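Local coordinates for protein myosin-17 (PDB 7KFL) that probably recognises cargo through this globular tail domain, linking a plant class XI myosin motor to what it carries along actin, at residues F255-L260 and Q334-I338; V273-L277 and I302-V306. All blocks are in the same frame, centred on the assembly; numbering follows the deposited sequence.

Contact 1 (F255-L260 and Q334-I338); sequences FNSLLL and QLYRI
The end of R337 grips the backbone oxygen of L259 where two helices of the DIL domain meet, in the mainly helical globular tail of this class XI myosin; segments 255-260 and 334-338 have N-to-C directions 58° apart. The polar part of the contact is this one hydrogen bond: R337 NH1 donates to L259 O over 2.9 Å, with an N-H...O angle of 157°. The oxygen lies close to the guanidinium plane, at its edge, while the nitrogen is tilted from the plane of the carbonyl. L259 stands in the last turn of helix 236-260, consistent with a side chain taking the place of a backbone donor at its carbonyl. The first torsion of R337, with CG opposite the backbone N, brings CG close to L259 O; bends at chi2 and chi3 then turn the guanidinium back, and NH1 meets the same oxygen.

Apolar contacts fill the space beside this bond. Branch CD2 of L259 lies between the two helices, 3.8 Å from I338 CG1 and near the backbone oxygen of Q334. At the outer margin, L260 CD2 flanks the guanidinium.

An aromatic-amide contact completes the interface. F255 sends its ring edge toward Q334, whose amide plane stands 69° from the ring. Bonds from outside the pair, S331 N to OE1 and NE2 to F376 O, would hold this amide in place, and the ring meets it by van der Waals contact at the ring edge: F255 CZ sits 3.6 Å from Q334 CD.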
ATOM      1  N   PHE A 255     -15.849  -6.985   3.819  1.00 47.58           N
ATOM      2  CA  PHE A 255     -16.396  -7.204   5.183  1.00 47.05           C
ATOM      3  C   PHE A 255     -17.538  -6.218   5.459  1.00 47.06           C
ATOM      4  O   PHE A 255     -18.513  -6.618   6.113  1.00 47.79           O
ATOM      5  CB  PHE A 255     -15.317  -7.081   6.258  1.00 46.81           C
ATOM      6  CG  PHE A 255     -15.835  -7.347   7.648  1.00 47.00           C
ATOM      7  CD1 PHE A 255     -16.019  -8.645   8.097  1.00 46.98           C
ATOM      8  CD2 PHE A 255     -16.181  -6.302   8.488  1.00 47.20           C
ATOM      9  CE1 PHE A 255     -16.510  -8.889   9.370  1.00 47.65           C
ATOM     10  CE2 PHE A 255     -16.668  -6.549   9.762  1.00 47.66           C
ATOM     11  CZ  PHE A 255     -16.835  -7.841  10.198  1.00 47.87           C
ATOM     12  N   ASN A 256     -17.414  -4.971   4.998  1.00 46.76           N
ATOM     13  CA  ASN A 256     -18.437  -3.915   5.222  1.00 47.94           C
ATOM     14  C   ASN A 256     -19.728  -4.276   4.474  1.00 49.25           C
ATOM     15  O   ASN A 256     -20.807  -3.950   4.996  1.00 50.50           O
ATOM     16  CB  ASN A 256     -17.929  -2.523   4.837  1.00 47.49           C
ATOM     17  CG  ASN A 256     -16.971  -1.937   5.853  1.00 46.84           C
ATOM     18  OD1 ASN A 256     -16.804  -2.469   6.949  1.00 46.42           O
ATOM     19  ND2 ASN A 256     -16.338  -0.832   5.499  1.00 46.66           N
ATOM     20  N   SER A 257     -19.628  -4.935   3.314  1.00 50.93           N
ATOM     21  CA  SER A 257     -20.790  -5.322   2.466  1.00 51.66           C
ATOM     22  C   SER A 257     -21.593  -6.439   3.151  1.00 53.34           C
ATOM     23  O   SER A 257     -22.826  -6.484   2.953  1.00 52.40           O
ATOM     24  CB  SER A 257     -20.358  -5.705   1.069  1.00 51.40           C
ATOM     25  OG  SER A 257     -19.611  -6.910   1.065  1.00 50.92           O
ATOM     26  N   LEU A 258     -20.931  -7.294   3.941  1.00 54.51           N
ATOM     27  CA  LEU A 258     -21.602  -8.341   4.764  1.00 55.41           C
ATOM     28  C   LEU A 258     -22.476  -7.669   5.831  1.00 56.21           C
ATOM     29  O   LEU A 258     -23.578  -8.191   6.092  1.00 57.48           O
ATOM     30  CB  LEU A 258     -20.560  -9.254   5.422  1.00 55.34           C
ATOM     31  CG  LEU A 258     -19.717 -10.118   4.482  1.00 55.19           C
ATOM     32  CD1 LEU A 258     -19.001 -11.208   5.264  1.00 55.24           C
ATOM     33  CD2 LEU A 258     -20.559 -10.734   3.376  1.00 54.99           C
ATOM     34  N   LEU A 259     -21.999  -6.566   6.418  1.00 56.18           N
ATOM     35  CA  LEU A 259     -22.676  -5.854   7.536  1.00 56.89           C
ATOM     36  C   LEU A 259     -23.846  -5.010   7.014  1.00 56.81           C
ATOM     37  O   LEU A 259     -24.836  -4.885   7.756  1.00 57.59           O
ATOM     38  CB  LEU A 259     -21.668  -4.962   8.267  1.00 57.24           C
ATOM     39  CG  LEU A 259     -20.465  -5.662   8.899  1.00 57.33           C
ATOM     40  CD1 LEU A 259     -19.584  -4.644   9.606  1.00 57.86           C
ATOM     41  CD2 LEU A 259     -20.894  -6.752   9.870  1.00 57.54           C
ATOM     42  N   LEU A 260     -23.731  -4.444   5.807  1.00 55.99           N
ATOM     43  CA  LEU A 260     -24.638  -3.372   5.306  1.00 56.87           C
ATOM     44  C   LEU A 260     -25.564  -3.877   4.190  1.00 57.02           C
ATOM     45  O   LEU A 260     -26.636  -3.261   4.016  1.00 56.94           O
ATOM     46  CB  LEU A 260     -23.788  -2.193   4.820  1.00 57.16           C
ATOM     47  CG  LEU A 260     -22.938  -1.502   5.887  1.00 57.30           C
ATOM     48  CD1 LEU A 260     -22.285  -0.251   5.322  1.00 57.31           C
ATOM     49  CD2 LEU A 260     -23.764  -1.157   7.118  1.00 57.83           C
ATOM     50  N   GLN A 334     -20.554  -6.889  15.382  1.00 61.61           N
ATOM     51  CA  GLN A 334     -20.372  -7.376  13.987  1.00 60.56           C
ATOM     52  C   GLN A 334     -21.088  -8.721  13.822  1.00 60.89           C
ATOM     53  O   GLN A 334     -21.907  -8.839  12.888  1.00 60.70           O
ATOM     54  CB  GLN A 334     -18.887  -7.512  13.644  1.00 59.96           C
ATOM     55  CG  GLN A 334     -18.185  -6.179  13.422  1.00 59.21           C
ATOM     56  CD  GLN A 334     -16.680  -6.301  13.450  1.00 58.51           C
ATOM     57  OE1 GLN A 334     -16.129  -7.339  13.811  1.00 58.20           O
ATOM     58  NE2 GLN A 334     -16.000  -5.229  13.075  1.00 57.68           N
ATOM     59  N   LEU A 335     -20.779  -9.691  14.692  1.00 61.28           N
ATOM     60  CA  LEU A 335     -21.373 -11.057  14.683  1.00 60.70           C
ATOM     61  C   LEU A 335     -22.900 -10.956  14.716  1.00 60.60           C
ATOM     62  O   LEU A 335     -23.549 -11.660  13.921  1.00 61.18           O
ATOM     63  CB  LEU A 335     -20.862 -11.851  15.889  1.00 61.14           C
ATOM     64  CG  LEU A 335     -19.407 -12.309  15.811  1.00 61.47           C
ATOM     65  CD1 LEU A 335     -18.953 -12.880  17.145  1.00 62.31           C
ATOM     66  CD2 LEU A 335     -19.213 -13.333  14.703  1.00 61.20           C
ATOM     67  N   TYR A 336     -23.445 -10.120  15.604  1.00 61.14           N
ATOM     68  CA  TYR A 336     -24.906  -9.940  15.810  1.00 62.06           C
ATOM     69  C   TYR A 336     -25.566  -9.557  14.480  1.00 61.38           C
ATOM     70  O   TYR A 336     -26.539 -10.226  14.091  1.00 61.91           O
ATOM     71  CB  TYR A 336     -25.185  -8.900  16.900  1.00 63.06           C
ATOM     72  CG  TYR A 336     -26.647  -8.579  17.086  1.00 64.35           C
ATOM     73  CD1 TYR A 336     -27.471  -9.403  17.836  1.00 65.26           C
ATOM     74  CD2 TYR A 336     -27.213  -7.457  16.499  1.00 64.90           C
ATOM     75  CE1 TYR A 336     -28.817  -9.118  18.004  1.00 66.43           C
ATOM     76  CE2 TYR A 336     -28.556  -7.158  16.656  1.00 65.57           C
ATOM     77  CZ  TYR A 336     -29.362  -7.991  17.412  1.00 66.77           C
ATOM     78  OH  TYR A 336     -30.688  -7.701  17.571  1.00 68.25           O
ATOM     79  N   ARG A 337     -25.047  -8.523  13.811  1.00 60.96           N
ATOM     80  CA  ARG A 337     -25.548  -8.040  12.495  1.00 60.90           C
ATOM     81  C   ARG A 337     -25.543  -9.205  11.497  1.00 61.69           C
ATOM     82  O   ARG A 337     -26.601  -9.474  10.896  1.00 61.76           O
ATOM     83  CB  ARG A 337     -24.697  -6.866  11.994  1.00 60.00           C
ATOM     84  CG  ARG A 337     -25.002  -6.418  10.570  1.00 59.26           C
ATOM     85  CD  ARG A 337     -26.453  -6.026  10.369  1.00 58.78           C
ATOM     86  NE  ARG A 337     -26.822  -4.883  11.195  1.00 59.23           N
ATOM     87  CZ  ARG A 337     -26.739  -3.605  10.829  1.00 59.29           C
ATOM     88  NH1 ARG A 337     -26.286  -3.266   9.633  1.00 59.35           N
ATOM     89  NH2 ARG A 337     -27.107  -2.658  11.676  1.00 59.61           N
ATOM     90  N   ILE A 338     -24.398  -9.878  11.347  1.00 62.29           N
ATOM     91  CA  ILE A 338     -24.205 -11.026  10.411  1.00 62.36           C
ATOM     92  C   ILE A 338     -25.204 -12.131  10.779  1.00 62.56           C
ATOM     93  O   ILE A 338     -25.862 -12.652   9.862  1.00 64.57           O
ATOM     94  CB  ILE A 338     -22.741 -11.520  10.428  1.00 63.24           C
ATOM     95  CG1 ILE A 338     -21.791 -10.476   9.835  1.00 63.63           C
ATOM     96  CG2 ILE A 338     -22.603 -12.859   9.716  1.00 63.44           C
ATOM     97  CD1 ILE A 338     -20.325 -10.749  10.098  1.00 64.04           C
TER

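Contact 2 (V273-L277 and I302-V306); sequences VKAGL and IRQAV
V273 and V306 interlock at the centre of an antiparallel helix pair in the DIL domain, where segments 273-277 and 302-306, on helix 267-287 and helix 300-309, cross at -143° with their axes 10.2 Å apart. No hydrogen bond spans the two segments; aliphatic groups make most of the contact, with some backbone atoms.

The two valines meet through single branches. V273 CG1 comes to within 3.3 Å of V306 CG2, a tight approach for two methyl groups. V306 faces the other helix with both of its branches: while CG2 goes to V273, CG1 turns to the backbone end of K274 and rests 3.6 Å from its CB. The rest of the lysine chain runs on, extended, away from the partner helix, so K274 gives the contact its first methylenes and keeps its amine apart from it.

One turn further along, the isoleucine and leucine carry the packing. I302 divides its branches: CG1, set opposite the backbone N (chi1 -176°), meets V273 CG1 tip to tip, whereas CG2 lies 4.0 Å from L277 CD2. Behind it, I302 also touches L254 and L258, which sets helix 300-309 against helix 236-260 as well.

The margin is formed by the aliphatic part of R303. Its guanidinium is turned to other partners, with NH1 bonded to W296 O and the group in a cation-pi contact with the W296 ring, leaving the base of the chain for the leucine. There L277 CD1 settles against the arginine backbone, 3.8 Å from R303 CA, with R303 CG 3.9 Å from the same methyl.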
ATOM      1  N   VAL A 273     -17.425 -15.615  -2.236  1.00 56.08           N
ATOM      2  CA  VAL A 273     -16.310 -14.787  -1.684  1.00 56.77           C
ATOM      3  C   VAL A 273     -15.151 -15.714  -1.299  1.00 57.98           C
ATOM      4  O   VAL A 273     -13.994 -15.341  -1.578  1.00 59.35           O
ATOM      5  CB  VAL A 273     -16.767 -13.902  -0.507  1.00 56.54           C
ATOM      6  CG1 VAL A 273     -15.588 -13.365   0.292  1.00 56.58           C
ATOM      7  CG2 VAL A 273     -17.641 -12.750  -0.979  1.00 56.30           C
ATOM      8  N   LYS A 274     -15.442 -16.873  -0.697  1.00 59.10           N
ATOM      9  CA  LYS A 274     -14.414 -17.877  -0.307  1.00 60.80           C
ATOM     10  C   LYS A 274     -13.595 -18.269  -1.544  1.00 60.11           C
ATOM     11  O   LYS A 274     -12.368 -18.442  -1.404  1.00 60.39           O
ATOM     12  CB  LYS A 274     -15.045 -19.120   0.329  1.00 63.27           C
ATOM     13  CG  LYS A 274     -14.042 -20.064   0.982  1.00 65.34           C
ATOM     14  CD  LYS A 274     -14.668 -21.163   1.814  1.00 67.56           C
ATOM     15  CE  LYS A 274     -13.697 -21.751   2.817  1.00 69.48           C
ATOM     16  NZ  LYS A 274     -14.255 -22.950   3.487  1.00 70.88           N
ATOM     17  N   ALA A 275     -14.253 -18.409  -2.701  1.00 58.76           N
ATOM     18  CA  ALA A 275     -13.618 -18.682  -4.013  1.00 58.05           C
ATOM     19  C   ALA A 275     -12.659 -17.537  -4.350  1.00 57.34           C
ATOM     20  O   ALA A 275     -11.508 -17.822  -4.733  1.00 57.62           O
ATOM     21  CB  ALA A 275     -14.666 -18.856  -5.085  1.00 58.01           C
ATOM     22  N   GLY A 276     -13.129 -16.295  -4.198  1.00 56.05           N
ATOM     23  CA  GLY A 276     -12.336 -15.069  -4.402  1.00 55.09           C
ATOM     24  C   GLY A 276     -11.099 -15.025  -3.522  1.00 54.94           C
ATOM     25  O   GLY A 276     -10.024 -14.688  -4.047  1.00 55.24           O
ATOM     26  N   LEU A 277     -11.242 -15.349  -2.233  1.00 54.87           N
ATOM     27  CA  LEU A 277     -10.139 -15.311  -1.234  1.00 55.26           C
ATOM     28  C   LEU A 277      -9.039 -16.303  -1.633  1.00 55.06           C
ATOM     29  O   LEU A 277      -7.859 -16.004  -1.367  1.00 55.21           O
ATOM     30  CB  LEU A 277     -10.694 -15.630   0.161  1.00 56.64           C
ATOM     31  CG  LEU A 277     -11.650 -14.597   0.760  1.00 56.80           C
ATOM     32  CD1 LEU A 277     -12.130 -15.042   2.132  1.00 56.83           C
ATOM     33  CD2 LEU A 277     -11.005 -13.220   0.849  1.00 56.79           C
ATOM     34  N   ILE A 302     -12.644 -10.634   6.831  1.00 56.62           N
ATOM     35  CA  ILE A 302     -13.508 -11.183   5.741  1.00 55.89           C
ATOM     36  C   ILE A 302     -13.374 -12.711   5.718  1.00 55.92           C
ATOM     37  O   ILE A 302     -14.408 -13.379   5.558  1.00 56.02           O
ATOM     38  CB  ILE A 302     -13.203 -10.537   4.369  1.00 54.54           C
ATOM     39  CG1 ILE A 302     -14.158 -11.036   3.278  1.00 54.03           C
ATOM     40  CG2 ILE A 302     -11.753 -10.734   3.953  1.00 54.26           C
ATOM     41  CD1 ILE A 302     -15.623 -10.795   3.566  1.00 54.12           C
ATOM     42  N   ARG A 303     -12.157 -13.238   5.894  1.00 56.57           N
ATOM     43  CA  ARG A 303     -11.873 -14.700   5.917  1.00 57.45           C
ATOM     44  C   ARG A 303     -12.738 -15.375   6.989  1.00 57.61           C
ATOM     45  O   ARG A 303     -13.430 -16.362   6.656  1.00 57.11           O
ATOM     46  CB  ARG A 303     -10.383 -14.957   6.172  1.00 57.81           C
ATOM     47  CG  ARG A 303      -9.497 -14.704   4.960  1.00 57.89           C
ATOM     48  CD  ARG A 303      -8.037 -14.526   5.329  1.00 58.18           C
ATOM     49  NE  ARG A 303      -7.506 -15.673   6.052  1.00 59.06           N
ATOM     50  CZ  ARG A 303      -6.343 -15.698   6.698  1.00 59.32           C
ATOM     51  NH1 ARG A 303      -5.560 -14.631   6.724  1.00 58.87           N
ATOM     52  NH2 ARG A 303      -5.966 -16.800   7.322  1.00 60.46           N
ATOM     53  N   GLN A 304     -12.707 -14.847   8.216  1.00 58.00           N
ATOM     54  CA  GLN A 304     -13.427 -15.396   9.397  1.00 59.32           C
ATOM     55  C   GLN A 304     -14.940 -15.236   9.202  1.00 59.63           C
ATOM     56  O   GLN A 304     -15.669 -16.208   9.479  1.00 60.54           O
ATOM     57  CB  GLN A 304     -12.942 -14.713  10.678  1.00 59.96           C
ATOM     58  CG  GLN A 304     -11.570 -15.199  11.128  1.00 60.85           C
ATOM     59  CD  GLN A 304     -11.008 -14.412  12.287  1.00 61.60           C
ATOM     60  OE1 GLN A 304     -11.740 -13.871  13.113  1.00 62.23           O
ATOM     61  NE2 GLN A 304      -9.688 -14.352  12.366  1.00 62.13           N
ATOM     62  N   ALA A 305     -15.384 -14.061   8.743  1.00 59.59           N
ATOM     63  CA  ALA A 305     -16.800 -13.738   8.439  1.00 59.91           C
ATOM     64  C   ALA A 305     -17.348 -14.714   7.391  1.00 60.53           C
ATOM     65  O   ALA A 305     -18.468 -15.218   7.579  1.00 61.57           O
ATOM     66  CB  ALA A 305     -16.916 -12.311   7.966  1.00 59.67           C
ATOM     67  N   VAL A 306     -16.585 -14.957   6.321  1.00 61.09           N
ATOM     68  CA  VAL A 306     -16.920 -15.948   5.254  1.00 61.91           C
ATOM     69  C   VAL A 306     -16.907 -17.354   5.866  1.00 62.71           C
ATOM     70  O   VAL A 306     -17.805 -18.150   5.532  1.00 62.48           O
ATOM     71  CB  VAL A 306     -15.956 -15.826   4.059  1.00 61.51           C
ATOM     72  CG1 VAL A 306     -15.978 -17.054   3.162  1.00 62.39           C
ATOM     73  CG2 VAL A 306     -16.249 -14.576   3.250  1.00 61.31           C
TER

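In the fold
Followed from the N terminus, the chain runs up helix 236-260, whose last turns supply the first half of contact 1, and then enters helix 267-287, the first half of contact 2. Just 24 residues separate segment 273-277 from segment 302-306, where helix 300-309 closes contact 2; only later does helix 332-341 close contact 1. The shorter loop is thus enclosed by the longer one, and the two do not cross. Their centres lie about 13 Å apart, and they touch directly: L258 CD1 packs 3.6 Å from A305 CB. I338 also touches F308, so helix 300-309 meets the other three, making one packed group of four helices.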